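Local coordinates for SAM-dependent methyltransferase (Geobacter sulfurreducens, PDB 5BP7), which binds S-adenosyl-L-homocysteine, the spent form of the methyl donor, and probably acts as a methyltransferase, at residues I26-T31 and D236-E241; I39-T44 and L261-F266; G134-G139 and A143-L148; P171-A176 and A181-D186. All blocks are in the same frame, centred on the assembly; numbering follows the deposited sequence.

Contact 1. Residues I26-T31 and D236-E241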
# COMPACT_ATOMS: atom_id res chain seq x y z
N ILE A 26 8.71 -7.76 -9.31
CA ILE A 26 8.36 -8.46 -8.08
C ILE A 26 8.29 -9.99 -8.32
O ILE A 26 8.20 -10.43 -9.47
CB ILE A 26 7.04 -7.91 -7.47
CG1 ILE A 26 5.83 -8.16 -8.38
CG2 ILE A 26 7.21 -6.44 -7.13
CD1 ILE A 26 4.51 -7.67 -7.80
N PRO A 27 8.32 -10.81 -7.25
CA PRO A 27 8.15 -12.26 -7.42
C PRO A 27 6.82 -12.62 -8.07
O PRO A 27 5.81 -11.96 -7.82
CB PRO A 27 8.20 -12.79 -5.99
CG PRO A 27 8.94 -11.75 -5.21
CD PRO A 27 8.53 -10.45 -5.83
N ARG A 28 6.83 -13.65 -8.91
CA ARG A 28 5.65 -14.03 -9.71
C ARG A 28 4.39 -14.32 -8.93
O ARG A 28 3.30 -14.04 -9.40
CB ARG A 28 5.93 -15.26 -10.56
CG ARG A 28 6.63 -14.95 -11.86
CD ARG A 28 6.72 -16.22 -12.69
NE ARG A 28 5.42 -16.57 -13.26
CZ ARG A 28 5.00 -17.80 -13.54
NH1 ARG A 28 5.73 -18.87 -13.27
NH2 ARG A 28 3.79 -17.95 -14.08
N ILE A 29 4.55 -14.91 -7.75
CA ILE A 29 3.40 -15.20 -6.89
C ILE A 29 2.54 -13.95 -6.61
O ILE A 29 1.32 -14.04 -6.65
CB ILE A 29 3.83 -15.91 -5.57
CG1 ILE A 29 2.62 -16.48 -4.85
CG2 ILE A 29 4.61 -14.99 -4.63
CD1 ILE A 29 2.04 -17.71 -5.51
N PHE A 30 3.18 -12.81 -6.34
CA PHE A 30 2.46 -11.56 -6.08
C PHE A 30 1.68 -11.12 -7.31
O PHE A 30 0.53 -10.69 -7.23
CB PHE A 30 3.42 -10.44 -5.66
CG PHE A 30 3.96 -10.60 -4.27
CD1 PHE A 30 3.13 -10.36 -3.17
CD2 PHE A 30 5.28 -10.99 -4.04
CE1 PHE A 30 3.62 -10.52 -1.87
CE2 PHE A 30 5.77 -11.15 -2.74
CZ PHE A 30 4.94 -10.91 -1.65
N THR A 31 2.34 -11.20 -8.45
CA THR A 31 1.74 -10.88 -9.76
C THR A 31 0.51 -11.76 -10.02
O THR A 31 -0.54 -11.26 -10.40
CB THR A 31 2.80 -11.04 -10.88
OG1 THR A 31 3.94 -10.25 -10.55
CG2 THR A 31 2.28 -10.55 -12.19
N ASP A 236 1.90 -24.83 -15.31
CA ASP A 236 2.90 -23.85 -14.90
C ASP A 236 3.70 -24.38 -13.69
O ASP A 236 3.15 -25.07 -12.83
CB ASP A 236 2.19 -22.53 -14.55
CG ASP A 236 3.15 -21.37 -14.40
OD1 ASP A 236 3.82 -21.25 -13.34
OD2 ASP A 236 3.23 -20.56 -15.33
N GLU A 237 4.97 -24.01 -13.62
CA GLU A 237 5.84 -24.40 -12.50
C GLU A 237 5.25 -24.01 -11.14
O GLU A 237 5.35 -24.76 -10.17
CB GLU A 237 7.25 -23.81 -12.66
N LEU A 238 4.61 -22.84 -11.07
CA LEU A 238 4.03 -22.35 -9.81
C LEU A 238 2.65 -22.90 -9.46
O LEU A 238 2.16 -22.61 -8.36
CB LEU A 238 4.00 -20.82 -9.78
CG LEU A 238 5.37 -20.14 -9.71
CD1 LEU A 238 5.17 -18.64 -9.85
CD2 LEU A 238 6.12 -20.47 -8.43
N ALA A 239 2.04 -23.70 -10.34
CA ALA A 239 0.70 -24.27 -10.09
C ALA A 239 0.57 -25.04 -8.78
O ALA A 239 -0.40 -24.88 -8.06
CB ALA A 239 0.24 -25.13 -11.26
N LYS A 240 1.58 -25.83 -8.44
CA LYS A 240 1.58 -26.55 -7.15
C LYS A 240 1.57 -25.62 -5.92
O LYS A 240 0.82 -25.84 -4.97
CB LYS A 240 2.76 -27.53 -7.03
CG LYS A 240 2.50 -28.86 -7.72
N GLU A 241 2.42 -24.60 -5.94
CA GLU A 241 2.52 -23.65 -4.83
C GLU A 241 1.23 -22.83 -4.72
O GLU A 241 0.74 -22.59 -3.61
CB GLU A 241 3.74 -22.74 -4.99
CG GLU A 241 3.91 -21.70 -3.88

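Contact 2. Residues I39-T44 and L261-F266. With SAH (S-adenosyl-L-homocysteine), chain D.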
# COMPACT_ATOMS: atom_id res chain seq x y z
N ILE A 39 -6.41 -2.03 -5.77
CA ILE A 39 -5.80 -1.56 -4.54
C ILE A 39 -5.11 -2.76 -3.93
O ILE A 39 -5.74 -3.76 -3.61
CB ILE A 39 -6.86 -0.97 -3.55
CG1 ILE A 39 -7.56 0.24 -4.19
CG2 ILE A 39 -6.19 -0.54 -2.25
CD1 ILE A 39 -8.83 0.68 -3.47
N HIS A 40 -3.80 -2.63 -3.72
CA HIS A 40 -2.98 -3.72 -3.17
C HIS A 40 -2.76 -3.56 -1.66
O HIS A 40 -1.64 -3.61 -1.17
CB HIS A 40 -1.65 -3.76 -3.92
CG HIS A 40 -1.79 -3.95 -5.38
ND1 HIS A 40 -1.80 -5.19 -5.98
CD2 HIS A 40 -1.96 -3.06 -6.38
CE1 HIS A 40 -1.95 -5.06 -7.28
NE2 HIS A 40 -2.05 -3.77 -7.56
N ASN A 41 -3.86 -3.38 -0.95
CA ASN A 41 -3.84 -3.07 0.46
C ASN A 41 -5.22 -3.35 1.03
O ASN A 41 -6.20 -3.34 0.26
CB ASN A 41 -3.55 -1.58 0.69
CG ASN A 41 -2.09 -1.30 0.82
OD1 ASN A 41 -1.37 -2.03 1.50
ND2 ASN A 41 -1.63 -0.23 0.19
N PRO A 42 -5.32 -3.49 2.36
CA PRO A 42 -6.60 -3.78 2.97
C PRO A 42 -7.49 -2.57 3.21
O PRO A 42 -8.14 -2.50 4.23
CB PRO A 42 -6.22 -4.49 4.28
CG PRO A 42 -4.91 -3.90 4.65
CD PRO A 42 -4.22 -3.54 3.35
N ILE A 43 -7.57 -1.65 2.27
CA ILE A 43 -8.58 -0.62 2.35
C ILE A 43 -9.47 -0.63 1.13
O ILE A 43 -9.03 -0.91 0.02
CB ILE A 43 -8.01 0.79 2.55
CG1 ILE A 43 -6.93 1.08 1.54
CG2 ILE A 43 -7.48 0.93 3.97
CD1 ILE A 43 -6.80 2.56 1.32
N THR A 44 -10.74 -0.32 1.37
CA THR A 44 -11.76 -0.32 0.33
C THR A 44 -11.62 0.90 -0.57
O THR A 44 -10.95 1.88 -0.19
CB THR A 44 -13.17 -0.32 0.95
OG1 THR A 44 -13.33 0.83 1.78
CG2 THR A 44 -13.41 -1.58 1.78
N LEU A 261 -4.29 -8.38 13.15
CA LEU A 261 -3.56 -7.38 12.39
C LEU A 261 -4.45 -6.24 11.91
O LEU A 261 -5.42 -6.44 11.17
CB LEU A 261 -2.83 -8.06 11.21
CG LEU A 261 -1.63 -7.31 10.61
CD1 LEU A 261 -0.57 -6.94 11.63
CD2 LEU A 261 -1.01 -8.16 9.50
N GLY A 262 -4.12 -5.05 12.36
CA GLY A 262 -4.71 -3.82 11.83
C GLY A 262 -3.87 -3.25 10.67
O GLY A 262 -2.75 -3.70 10.41
N TRP A 263 -4.42 -2.26 9.98
CA TRP A 263 -3.68 -1.53 8.96
C TRP A 263 -4.25 -0.13 8.81
O TRP A 263 -5.45 0.08 8.94
CB TRP A 263 -3.75 -2.27 7.62
CG TRP A 263 -2.78 -1.80 6.59
CD1 TRP A 263 -1.52 -2.29 6.37
CD2 TRP A 263 -2.98 -0.79 5.62
NE1 TRP A 263 -0.93 -1.63 5.33
CE2 TRP A 263 -1.81 -0.71 4.85
CE3 TRP A 263 -4.04 0.05 5.32
CZ2 TRP A 263 -1.66 0.19 3.79
CZ3 TRP A 263 -3.89 0.96 4.27
CH2 TRP A 263 -2.71 1.01 3.52
N GLY A 264 -3.38 0.83 8.54
CA GLY A 264 -3.85 2.19 8.32
C GLY A 264 -2.93 3.06 7.52
O GLY A 264 -1.76 2.75 7.33
N VAL A 265 -3.50 4.18 7.08
CA VAL A 265 -2.76 5.25 6.44
C VAL A 265 -2.78 6.45 7.39
O VAL A 265 -3.83 6.90 7.83
CB VAL A 265 -3.32 5.64 5.06
CG1 VAL A 265 -2.37 6.58 4.34
CG2 VAL A 265 -3.51 4.41 4.20
N PHE A 266 -1.59 6.97 7.64
CA PHE A 266 -1.35 8.02 8.63
C PHE A 266 -0.77 9.23 7.92
O PHE A 266 0.22 9.10 7.19
CB PHE A 266 -0.38 7.51 9.70
CG PHE A 266 -0.87 6.29 10.40
CD1 PHE A 266 -1.73 6.40 11.48
CD2 PHE A 266 -0.54 5.03 9.92
CE1 PHE A 266 -2.24 5.27 12.09
CE2 PHE A 266 -1.04 3.90 10.53
CZ PHE A 266 -1.90 4.02 11.62
N SAH D . 0.41 1.67 -2.47
CA SAH D . -0.09 0.64 -3.45
CB SAH D . 0.74 -0.67 -3.45
CG SAH D . 1.00 -1.37 -2.11
SD SAH D . 1.55 -3.04 -2.37
C SAH D . -1.54 0.31 -3.27
O SAH D . -2.17 0.75 -2.30
OXT SAH D . -2.15 -0.39 -4.09
C5' SAH D . 3.35 -2.97 -2.36
C4' SAH D . 3.84 -2.46 -3.71
O4' SAH D . 5.20 -2.05 -3.62
C3' SAH D . 3.76 -3.48 -4.84
O3' SAH D . 3.00 -2.91 -5.90
C2' SAH D . 5.20 -3.74 -5.27
O2' SAH D . 5.31 -3.88 -6.68
C1' SAH D . 5.85 -2.46 -4.81
N9 SAH D . 7.28 -2.47 -4.46
C8 SAH D . 7.95 -3.35 -3.67
N7 SAH D . 9.22 -3.02 -3.52
C5 SAH D . 9.36 -1.84 -4.25
C6 SAH D . 10.46 -0.99 -4.51
N6 SAH D . 11.69 -1.24 -4.01
N1 SAH D . 10.28 0.10 -5.28
C2 SAH D . 9.05 0.34 -5.79
N3 SAH D . 7.95 -0.40 -5.62
C4 SAH D . 8.17 -1.49 -4.83

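Contact 3. Residues G134-G139 and A143-L148. With SAH (S-adenosyl-L-homocysteine), chain D.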
# COMPACT_ATOMS: atom_id res chain seq x y z
N GLY A 134 1.91 1.23 2.25
CA GLY A 134 2.04 -0.23 2.34
C GLY A 134 3.31 -0.81 1.75
O GLY A 134 3.35 -2.00 1.46
N ALA A 135 4.36 -0.01 1.62
CA ALA A 135 5.65 -0.54 1.17
C ALA A 135 6.82 0.07 1.96
O ALA A 135 7.80 0.49 1.37
CB ALA A 135 5.80 -0.29 -0.32
N THR A 136 6.73 0.06 3.29
CA THR A 136 7.71 0.74 4.13
C THR A 136 9.07 0.06 4.24
O THR A 136 10.00 0.64 4.80
CB THR A 136 7.17 1.03 5.55
OG1 THR A 136 6.76 -0.20 6.19
CG2 THR A 136 6.00 2.00 5.46
N TRP A 137 9.20 -1.14 3.72
CA TRP A 137 10.50 -1.75 3.52
C TRP A 137 11.37 -0.96 2.56
O TRP A 137 12.59 -1.01 2.67
CB TRP A 137 10.38 -3.20 3.04
CG TRP A 137 9.61 -3.37 1.78
CD1 TRP A 137 10.08 -3.25 0.50
CD2 TRP A 137 8.20 -3.67 1.66
NE1 TRP A 137 9.06 -3.47 -0.40
CE2 TRP A 137 7.90 -3.73 0.29
CE3 TRP A 137 7.18 -3.90 2.59
CZ2 TRP A 137 6.60 -4.03 -0.19
CZ3 TRP A 137 5.89 -4.21 2.12
CH2 TRP A 137 5.61 -4.27 0.74
N ILE A 138 10.76 -0.22 1.64
CA ILE A 138 11.48 0.64 0.69
C ILE A 138 12.52 1.54 1.40
O ILE A 138 13.63 1.73 0.89
CB ILE A 138 10.48 1.48 -0.15
CG1 ILE A 138 9.81 0.59 -1.20
CG2 ILE A 138 11.16 2.65 -0.88
CD1 ILE A 138 8.59 1.20 -1.85
N GLY A 139 12.15 2.09 2.56
CA GLY A 139 13.07 2.89 3.38
C GLY A 139 13.65 2.17 4.58
O GLY A 139 14.17 2.82 5.49
N ALA A 143 10.52 4.55 10.20
CA ALA A 143 11.36 5.74 10.43
C ALA A 143 12.15 6.11 9.17
O ALA A 143 12.18 7.25 8.76
CB ALA A 143 12.29 5.51 11.61
N GLY A 144 12.78 5.11 8.58
CA GLY A 144 13.56 5.31 7.37
C GLY A 144 12.73 5.74 6.18
O GLY A 144 13.16 6.58 5.40
N THR A 145 11.53 5.18 6.03
CA THR A 145 10.65 5.59 4.93
C THR A 145 10.18 7.05 5.12
O THR A 145 10.16 7.83 4.17
CB THR A 145 9.46 4.64 4.78
OG1 THR A 145 9.94 3.33 4.47
CG2 THR A 145 8.55 5.08 3.69
N ILE A 146 9.83 7.42 6.34
CA ILE A 146 9.45 8.81 6.64
C ILE A 146 10.57 9.79 6.30
O ILE A 146 10.36 10.82 5.66
CB ILE A 146 9.06 8.98 8.12
CG1 ILE A 146 7.71 8.34 8.34
CG2 ILE A 146 8.99 10.46 8.53
CD1 ILE A 146 7.41 8.08 9.80
N GLU A 147 11.78 9.44 6.75
CA GLU A 147 12.97 10.20 6.44
C GLU A 147 13.17 10.35 4.91
O GLU A 147 13.53 11.42 4.43
CB GLU A 147 14.16 9.49 7.11
CG GLU A 147 15.21 10.41 7.63
CD GLU A 147 15.90 11.12 6.52
OE1 GLU A 147 16.33 10.41 5.55
OE2 GLU A 147 16.06 12.36 6.62
N LEU A 148 12.97 9.27 4.16
CA LEU A 148 13.13 9.31 2.70
C LEU A 148 12.11 10.25 2.04
O LEU A 148 12.48 11.10 1.22
CB LEU A 148 13.01 7.91 2.09
CG LEU A 148 13.09 7.81 0.57
CD1 LEU A 148 14.48 8.24 0.09
CD2 LEU A 148 12.78 6.40 0.09
N SAH D . 0.41 1.67 -2.47
CA SAH D . -0.09 0.64 -3.45
CB SAH D . 0.74 -0.67 -3.45
CG SAH D . 1.00 -1.37 -2.11
SD SAH D . 1.55 -3.04 -2.37
C SAH D . -1.54 0.31 -3.27
O SAH D . -2.17 0.75 -2.30
OXT SAH D . -2.15 -0.39 -4.09
C5' SAH D . 3.35 -2.97 -2.36
C4' SAH D . 3.84 -2.46 -3.71
O4' SAH D . 5.20 -2.05 -3.62
C3' SAH D . 3.76 -3.48 -4.84
O3' SAH D . 3.00 -2.91 -5.90
C2' SAH D . 5.20 -3.74 -5.27
O2' SAH D . 5.31 -3.88 -6.68
C1' SAH D . 5.85 -2.46 -4.81
N9 SAH D . 7.28 -2.47 -4.46
C8 SAH D . 7.95 -3.35 -3.67
N7 SAH D . 9.22 -3.02 -3.52
C5 SAH D . 9.36 -1.84 -4.25
C6 SAH D . 10.46 -0.99 -4.51
N6 SAH D . 11.69 -1.24 -4.01
N1 SAH D . 10.28 0.10 -5.28
C2 SAH D . 9.05 0.34 -5.79
N3 SAH D . 7.95 -0.40 -5.62
C4 SAH D . 8.17 -1.49 -4.83

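Contact 4. Residues P171-A176 and A181-D186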
# COMPACT_ATOMS: atom_id res chain seq x y z
N PRO A 171 -0.17 -13.33 21.22
CA PRO A 171 0.40 -13.91 22.43
C PRO A 171 1.73 -14.64 22.21
O PRO A 171 2.50 -14.79 23.15
CB PRO A 171 -0.71 -14.87 22.89
CG PRO A 171 -1.43 -15.26 21.65
CD PRO A 171 -1.38 -14.05 20.76
N THR A 172 1.96 -15.14 21.00
CA THR A 172 3.14 -15.95 20.70
C THR A 172 3.73 -15.52 19.38
O THR A 172 3.04 -14.88 18.58
CB THR A 172 2.79 -17.46 20.58
OG1 THR A 172 1.86 -17.66 19.49
CG2 THR A 172 2.14 -18.00 21.88
N GLU A 173 4.96 -15.97 19.13
CA GLU A 173 5.61 -15.83 17.81
C GLU A 173 4.92 -16.62 16.67
O GLU A 173 4.88 -16.16 15.53
CB GLU A 173 7.10 -16.22 17.89
CG GLU A 173 7.95 -15.31 18.79
CD GLU A 173 7.94 -13.82 18.41
OE1 GLU A 173 8.30 -12.96 19.24
OE2 GLU A 173 7.54 -13.47 17.28
N ASP A 174 4.34 -17.78 17.00
CA ASP A 174 3.49 -18.56 16.06
C ASP A 174 2.29 -17.72 15.51
O ASP A 174 1.98 -17.76 14.30
CB ASP A 174 3.06 -19.90 16.72
CG ASP A 174 4.25 -20.87 16.92
OD1 ASP A 174 5.36 -20.54 16.47
OD2 ASP A 174 4.11 -21.96 17.54
N VAL A 175 1.63 -16.95 16.39
CA VAL A 175 0.56 -16.04 15.98
C VAL A 175 1.09 -14.87 15.13
O VAL A 175 0.43 -14.48 14.14
CB VAL A 175 -0.26 -15.51 17.19
CG1 VAL A 175 -1.23 -14.38 16.79
CG2 VAL A 175 -1.05 -16.66 17.83
N ALA A 176 2.23 -14.30 15.55
CA ALA A 176 2.91 -13.25 14.75
C ALA A 176 3.25 -13.75 13.32
O ALA A 176 2.93 -13.10 12.32
CB ALA A 176 4.17 -12.78 15.45
N ALA A 181 4.11 -11.77 9.87
CA ALA A 181 5.21 -11.01 10.48
C ALA A 181 6.36 -11.95 10.82
O ALA A 181 6.16 -13.13 11.10
CB ALA A 181 4.75 -10.28 11.73
N ASN A 182 7.58 -11.43 10.77
CA ASN A 182 8.76 -12.18 11.22
C ASN A 182 8.72 -12.41 12.72
O ASN A 182 9.04 -13.50 13.20
CB ASN A 182 10.05 -11.43 10.84
CG ASN A 182 10.52 -11.75 9.43
OD1 ASN A 182 10.50 -12.91 9.01
ND2 ASN A 182 10.95 -10.73 8.68
N SER A 183 8.32 -11.37 13.43
CA SER A 183 8.34 -11.34 14.89
C SER A 183 7.25 -10.42 15.45
O SER A 183 6.69 -9.58 14.72
CB SER A 183 9.74 -10.91 15.36
OG SER A 183 9.74 -10.38 16.67
N THR A 184 6.93 -10.60 16.73
CA THR A 184 5.93 -9.75 17.42
C THR A 184 6.36 -8.27 17.45
O THR A 184 5.50 -7.39 17.44
CB THR A 184 5.58 -10.23 18.86
OG1 THR A 184 6.77 -10.30 19.66
CG2 THR A 184 4.92 -11.62 18.81
N SER A 185 7.67 -8.01 17.45
CA SER A 185 8.18 -6.64 17.47
C SER A 185 8.11 -5.90 16.12
O SER A 185 8.39 -4.71 16.10
CB SER A 185 9.62 -6.61 18.02
OG SER A 185 10.49 -7.29 17.14
N ASP A 186 7.76 -6.58 15.03
CA ASP A 186 7.62 -5.95 13.71
C ASP A 186 6.62 -4.80 13.71
O ASP A 186 6.82 -3.81 13.01
CB ASP A 186 7.16 -6.96 12.64
CG ASP A 186 8.24 -7.94 12.21
OD1 ASP A 186 9.27 -8.07 12.91
OD2 ASP A 186 8.03 -8.63 11.18

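Contact 1. Residues I26-T31 and D236-E241
Arg28 and Asp236 meet head-on in a bidentate salt bridge, a worked example of how two helix starts far apart in sequence can be tied together at a protein surface. The guanidinium offers its end-on pair of nitrogens, one to each carboxylate oxygen: Arg28 NH2 lies 2.9 Å from Asp236 OD2, and Arg28 NH1 lies 3.1 Å from Asp236 OD1. The fit is not flat, since the two planar groups are turned 50° against each other, and OD2 is met on its syn side but well out of the carboxylate plane. Leu238 CD1 lies over one face of the guanidinium, toward its rim, 3.5 Å from Arg28 NH1, and also touches Arg28 CB at 3.5 Å. The arginine chain bends at chi3 (74°), which folds its head back over this methyl group. The backbone N of Ile29 lies 4.3 Å from Leu238 CD1, while the Ile29 side chain reaches on to Val242 and Gln245 of helix 239-260.

In the next shell, Asp236 is itself held: its OD1 gives the syn lone pair to Arg28 and the anti lone pair to Leu238 N, 2.9 Å away. Trp229 of helix 212-232 packs against both Arg28 and Asp236. The same carboxylate thus takes the arginine of helix 28-34 and caps Leu238 N, an aspartate capping bond in the type I turn that enters helix 239-260.

Contact 2. Residues I39-T44 and L261-F266
Trp263 presents one face of its indole to Asn41 and Pro42, so that a side chain of the strand packs directly against the loop that binds the cofactor product. CH-pi interactions come first. Pro42 CD sits 3.9 Å from the centroid of the five-membered ring, close to its normal, while Asn41 CB stands over the six-membered ring nearer its rim. With CG anti to the backbone N (chi1 -166°), the tryptophan leaves the strand toward the loop and lays its ring against both residues.

Apolar packing extends the same surface. Pro42 CG approaches Trp263 CG to 3.6 Å, and Ile43 CG2 reaches Trp263 CZ3 at the same distance, coming in obliquely. The Asn41 amide also lies close to the ring, tilted 34° from the indole plane, with OD1 3.2 Å from Trp263 CZ2. Trp215 of helix 212-232 touches both Pro42 and Trp263, so the proline is wedged into an aromatic setting.

Polar contacts belong to the ligand. Asn41 ND2 makes a weak bond of 2.7 Å to SAH O and a further hydrogen bond to Val133 O. The other carboxylate oxygen of the ligand, OXT, accepts from His40 N at 2.8 Å in a nearly straight bond (163°). The His40 ring is itself fixed from two sides, by Glu34 at ND1 and Ser70 at NE2.

His40 and Asn41 form part of the carboxylate end of the S-adenosyl-L-homocysteine pocket, and Trp263 backs Asn41 from strand 261-270, in the mixed seven-stranded sheet of a Rossmann-like, class I methyltransferase fold.

Contact 3. Residues G134-G139 and A143-L148
Gly144 and Gly139 bring their backbones together where the loop after strand 127-133 turns into helix 142-150, a strand-loop-helix step of the Rossmann-like methyltransferase fold. Gly144 CA approaches Gly139 O to 3.2 Å in a CA-H...O contact. Neither glycine has a side chain in the way, so the two backbones can come this close as the chain doubles back.

Thr145 comes next and carries most of the polar contact. Its OG1, beside the backbone N and anti to the carbonyl carbon (chi1 -62°), is turned into the loop, 2.7 Å from Thr136 O. It also accepts a weak bond from Gly139 N at 3.2 Å, and a hydrogen bond joins it to Gly141 O. Several loop backbone groups thus gather around one buried hydroxyl.

Leu148, one turn further on, crosses Ile138 at about a right angle. The isoleucine divides its branches: CG2 faces the helix, whereas CG1 lies against the adenine, 3.7 Å from SAH C6. Trp137 also reaches the adenine, meeting it at the edge of its indole, with NE1 3.2 Å from SAH N7. On the helix side, the apolar contact is made by two methyl groups, Ile138 CG2 and Leu148 CD2, 4.2 Å apart.

Contact 4. Residues P171-A176 and A181-D186
Glu173 reaches across to Thr184 with both carboxylate oxygens, while Ala176 packs against the threonine methyl, and the contact divides accordingly into a polar outer side and a close-packed inner one. On the inner side, Ala176 CB touches Thr184 CG2 at 3.6 Å, in a small apolar patch that brings helix and loop backbones near each other. The carbonyl oxygen of Ala176 accepts from Ala181 N at 3.0 Å. Ala181 also rests its CB 3.4 Å from that oxygen, and Phe187 covers the alanine from beyond.

The outer side is more exposed and rests on the long Glu173 side chain. Glu173 starts with CG beside its backbone N and bends at chi2 (-57°), which curls the carboxylate over toward the loop. OE2 uses its syn lone pair for Thr184 N, 3.0 Å away. OE1 accepts from Thr184 OG1 at 3.1 Å, met on the syn side but 34° out of the carboxylate plane. Within the loop, Asp186 OD2 accepts from Asn182 N at 2.9 Å, and at the helix start Thr172 OG1 caps Val175 N.

Alongside the apolar touch of Ala176 on Thr184, which brings the same residue against helix 173-178, the two bonds to Thr184 should fix the rotation of the Glu173 carboxylate, and their two donors probably stabilise its negative charge.

Contact 2 is the buried one, all its touching residues lying in the interior, and it relies on an aromatic face. Contact 3 is partly buried and works through glycine backbones and a single hydroxyl. These two touch each other at Gly134, which packs on Asn41 and Trp263, and they share the bound S-adenosyl-L-homocysteine from its carboxylate and adenine ends. Contacts 1 and 4 lie farther out, each about 21 Å from the chain centre, but contact 1 is a surface contact with no buried touching residue, whereas contact 4 is partly buried. Both rely on a carboxylate: paired with arginine in contact 1, with a backbone N-H and a hydroxyl in contact 4. Helix 239-260 leads from contact 1 directly into the strand of contact 2.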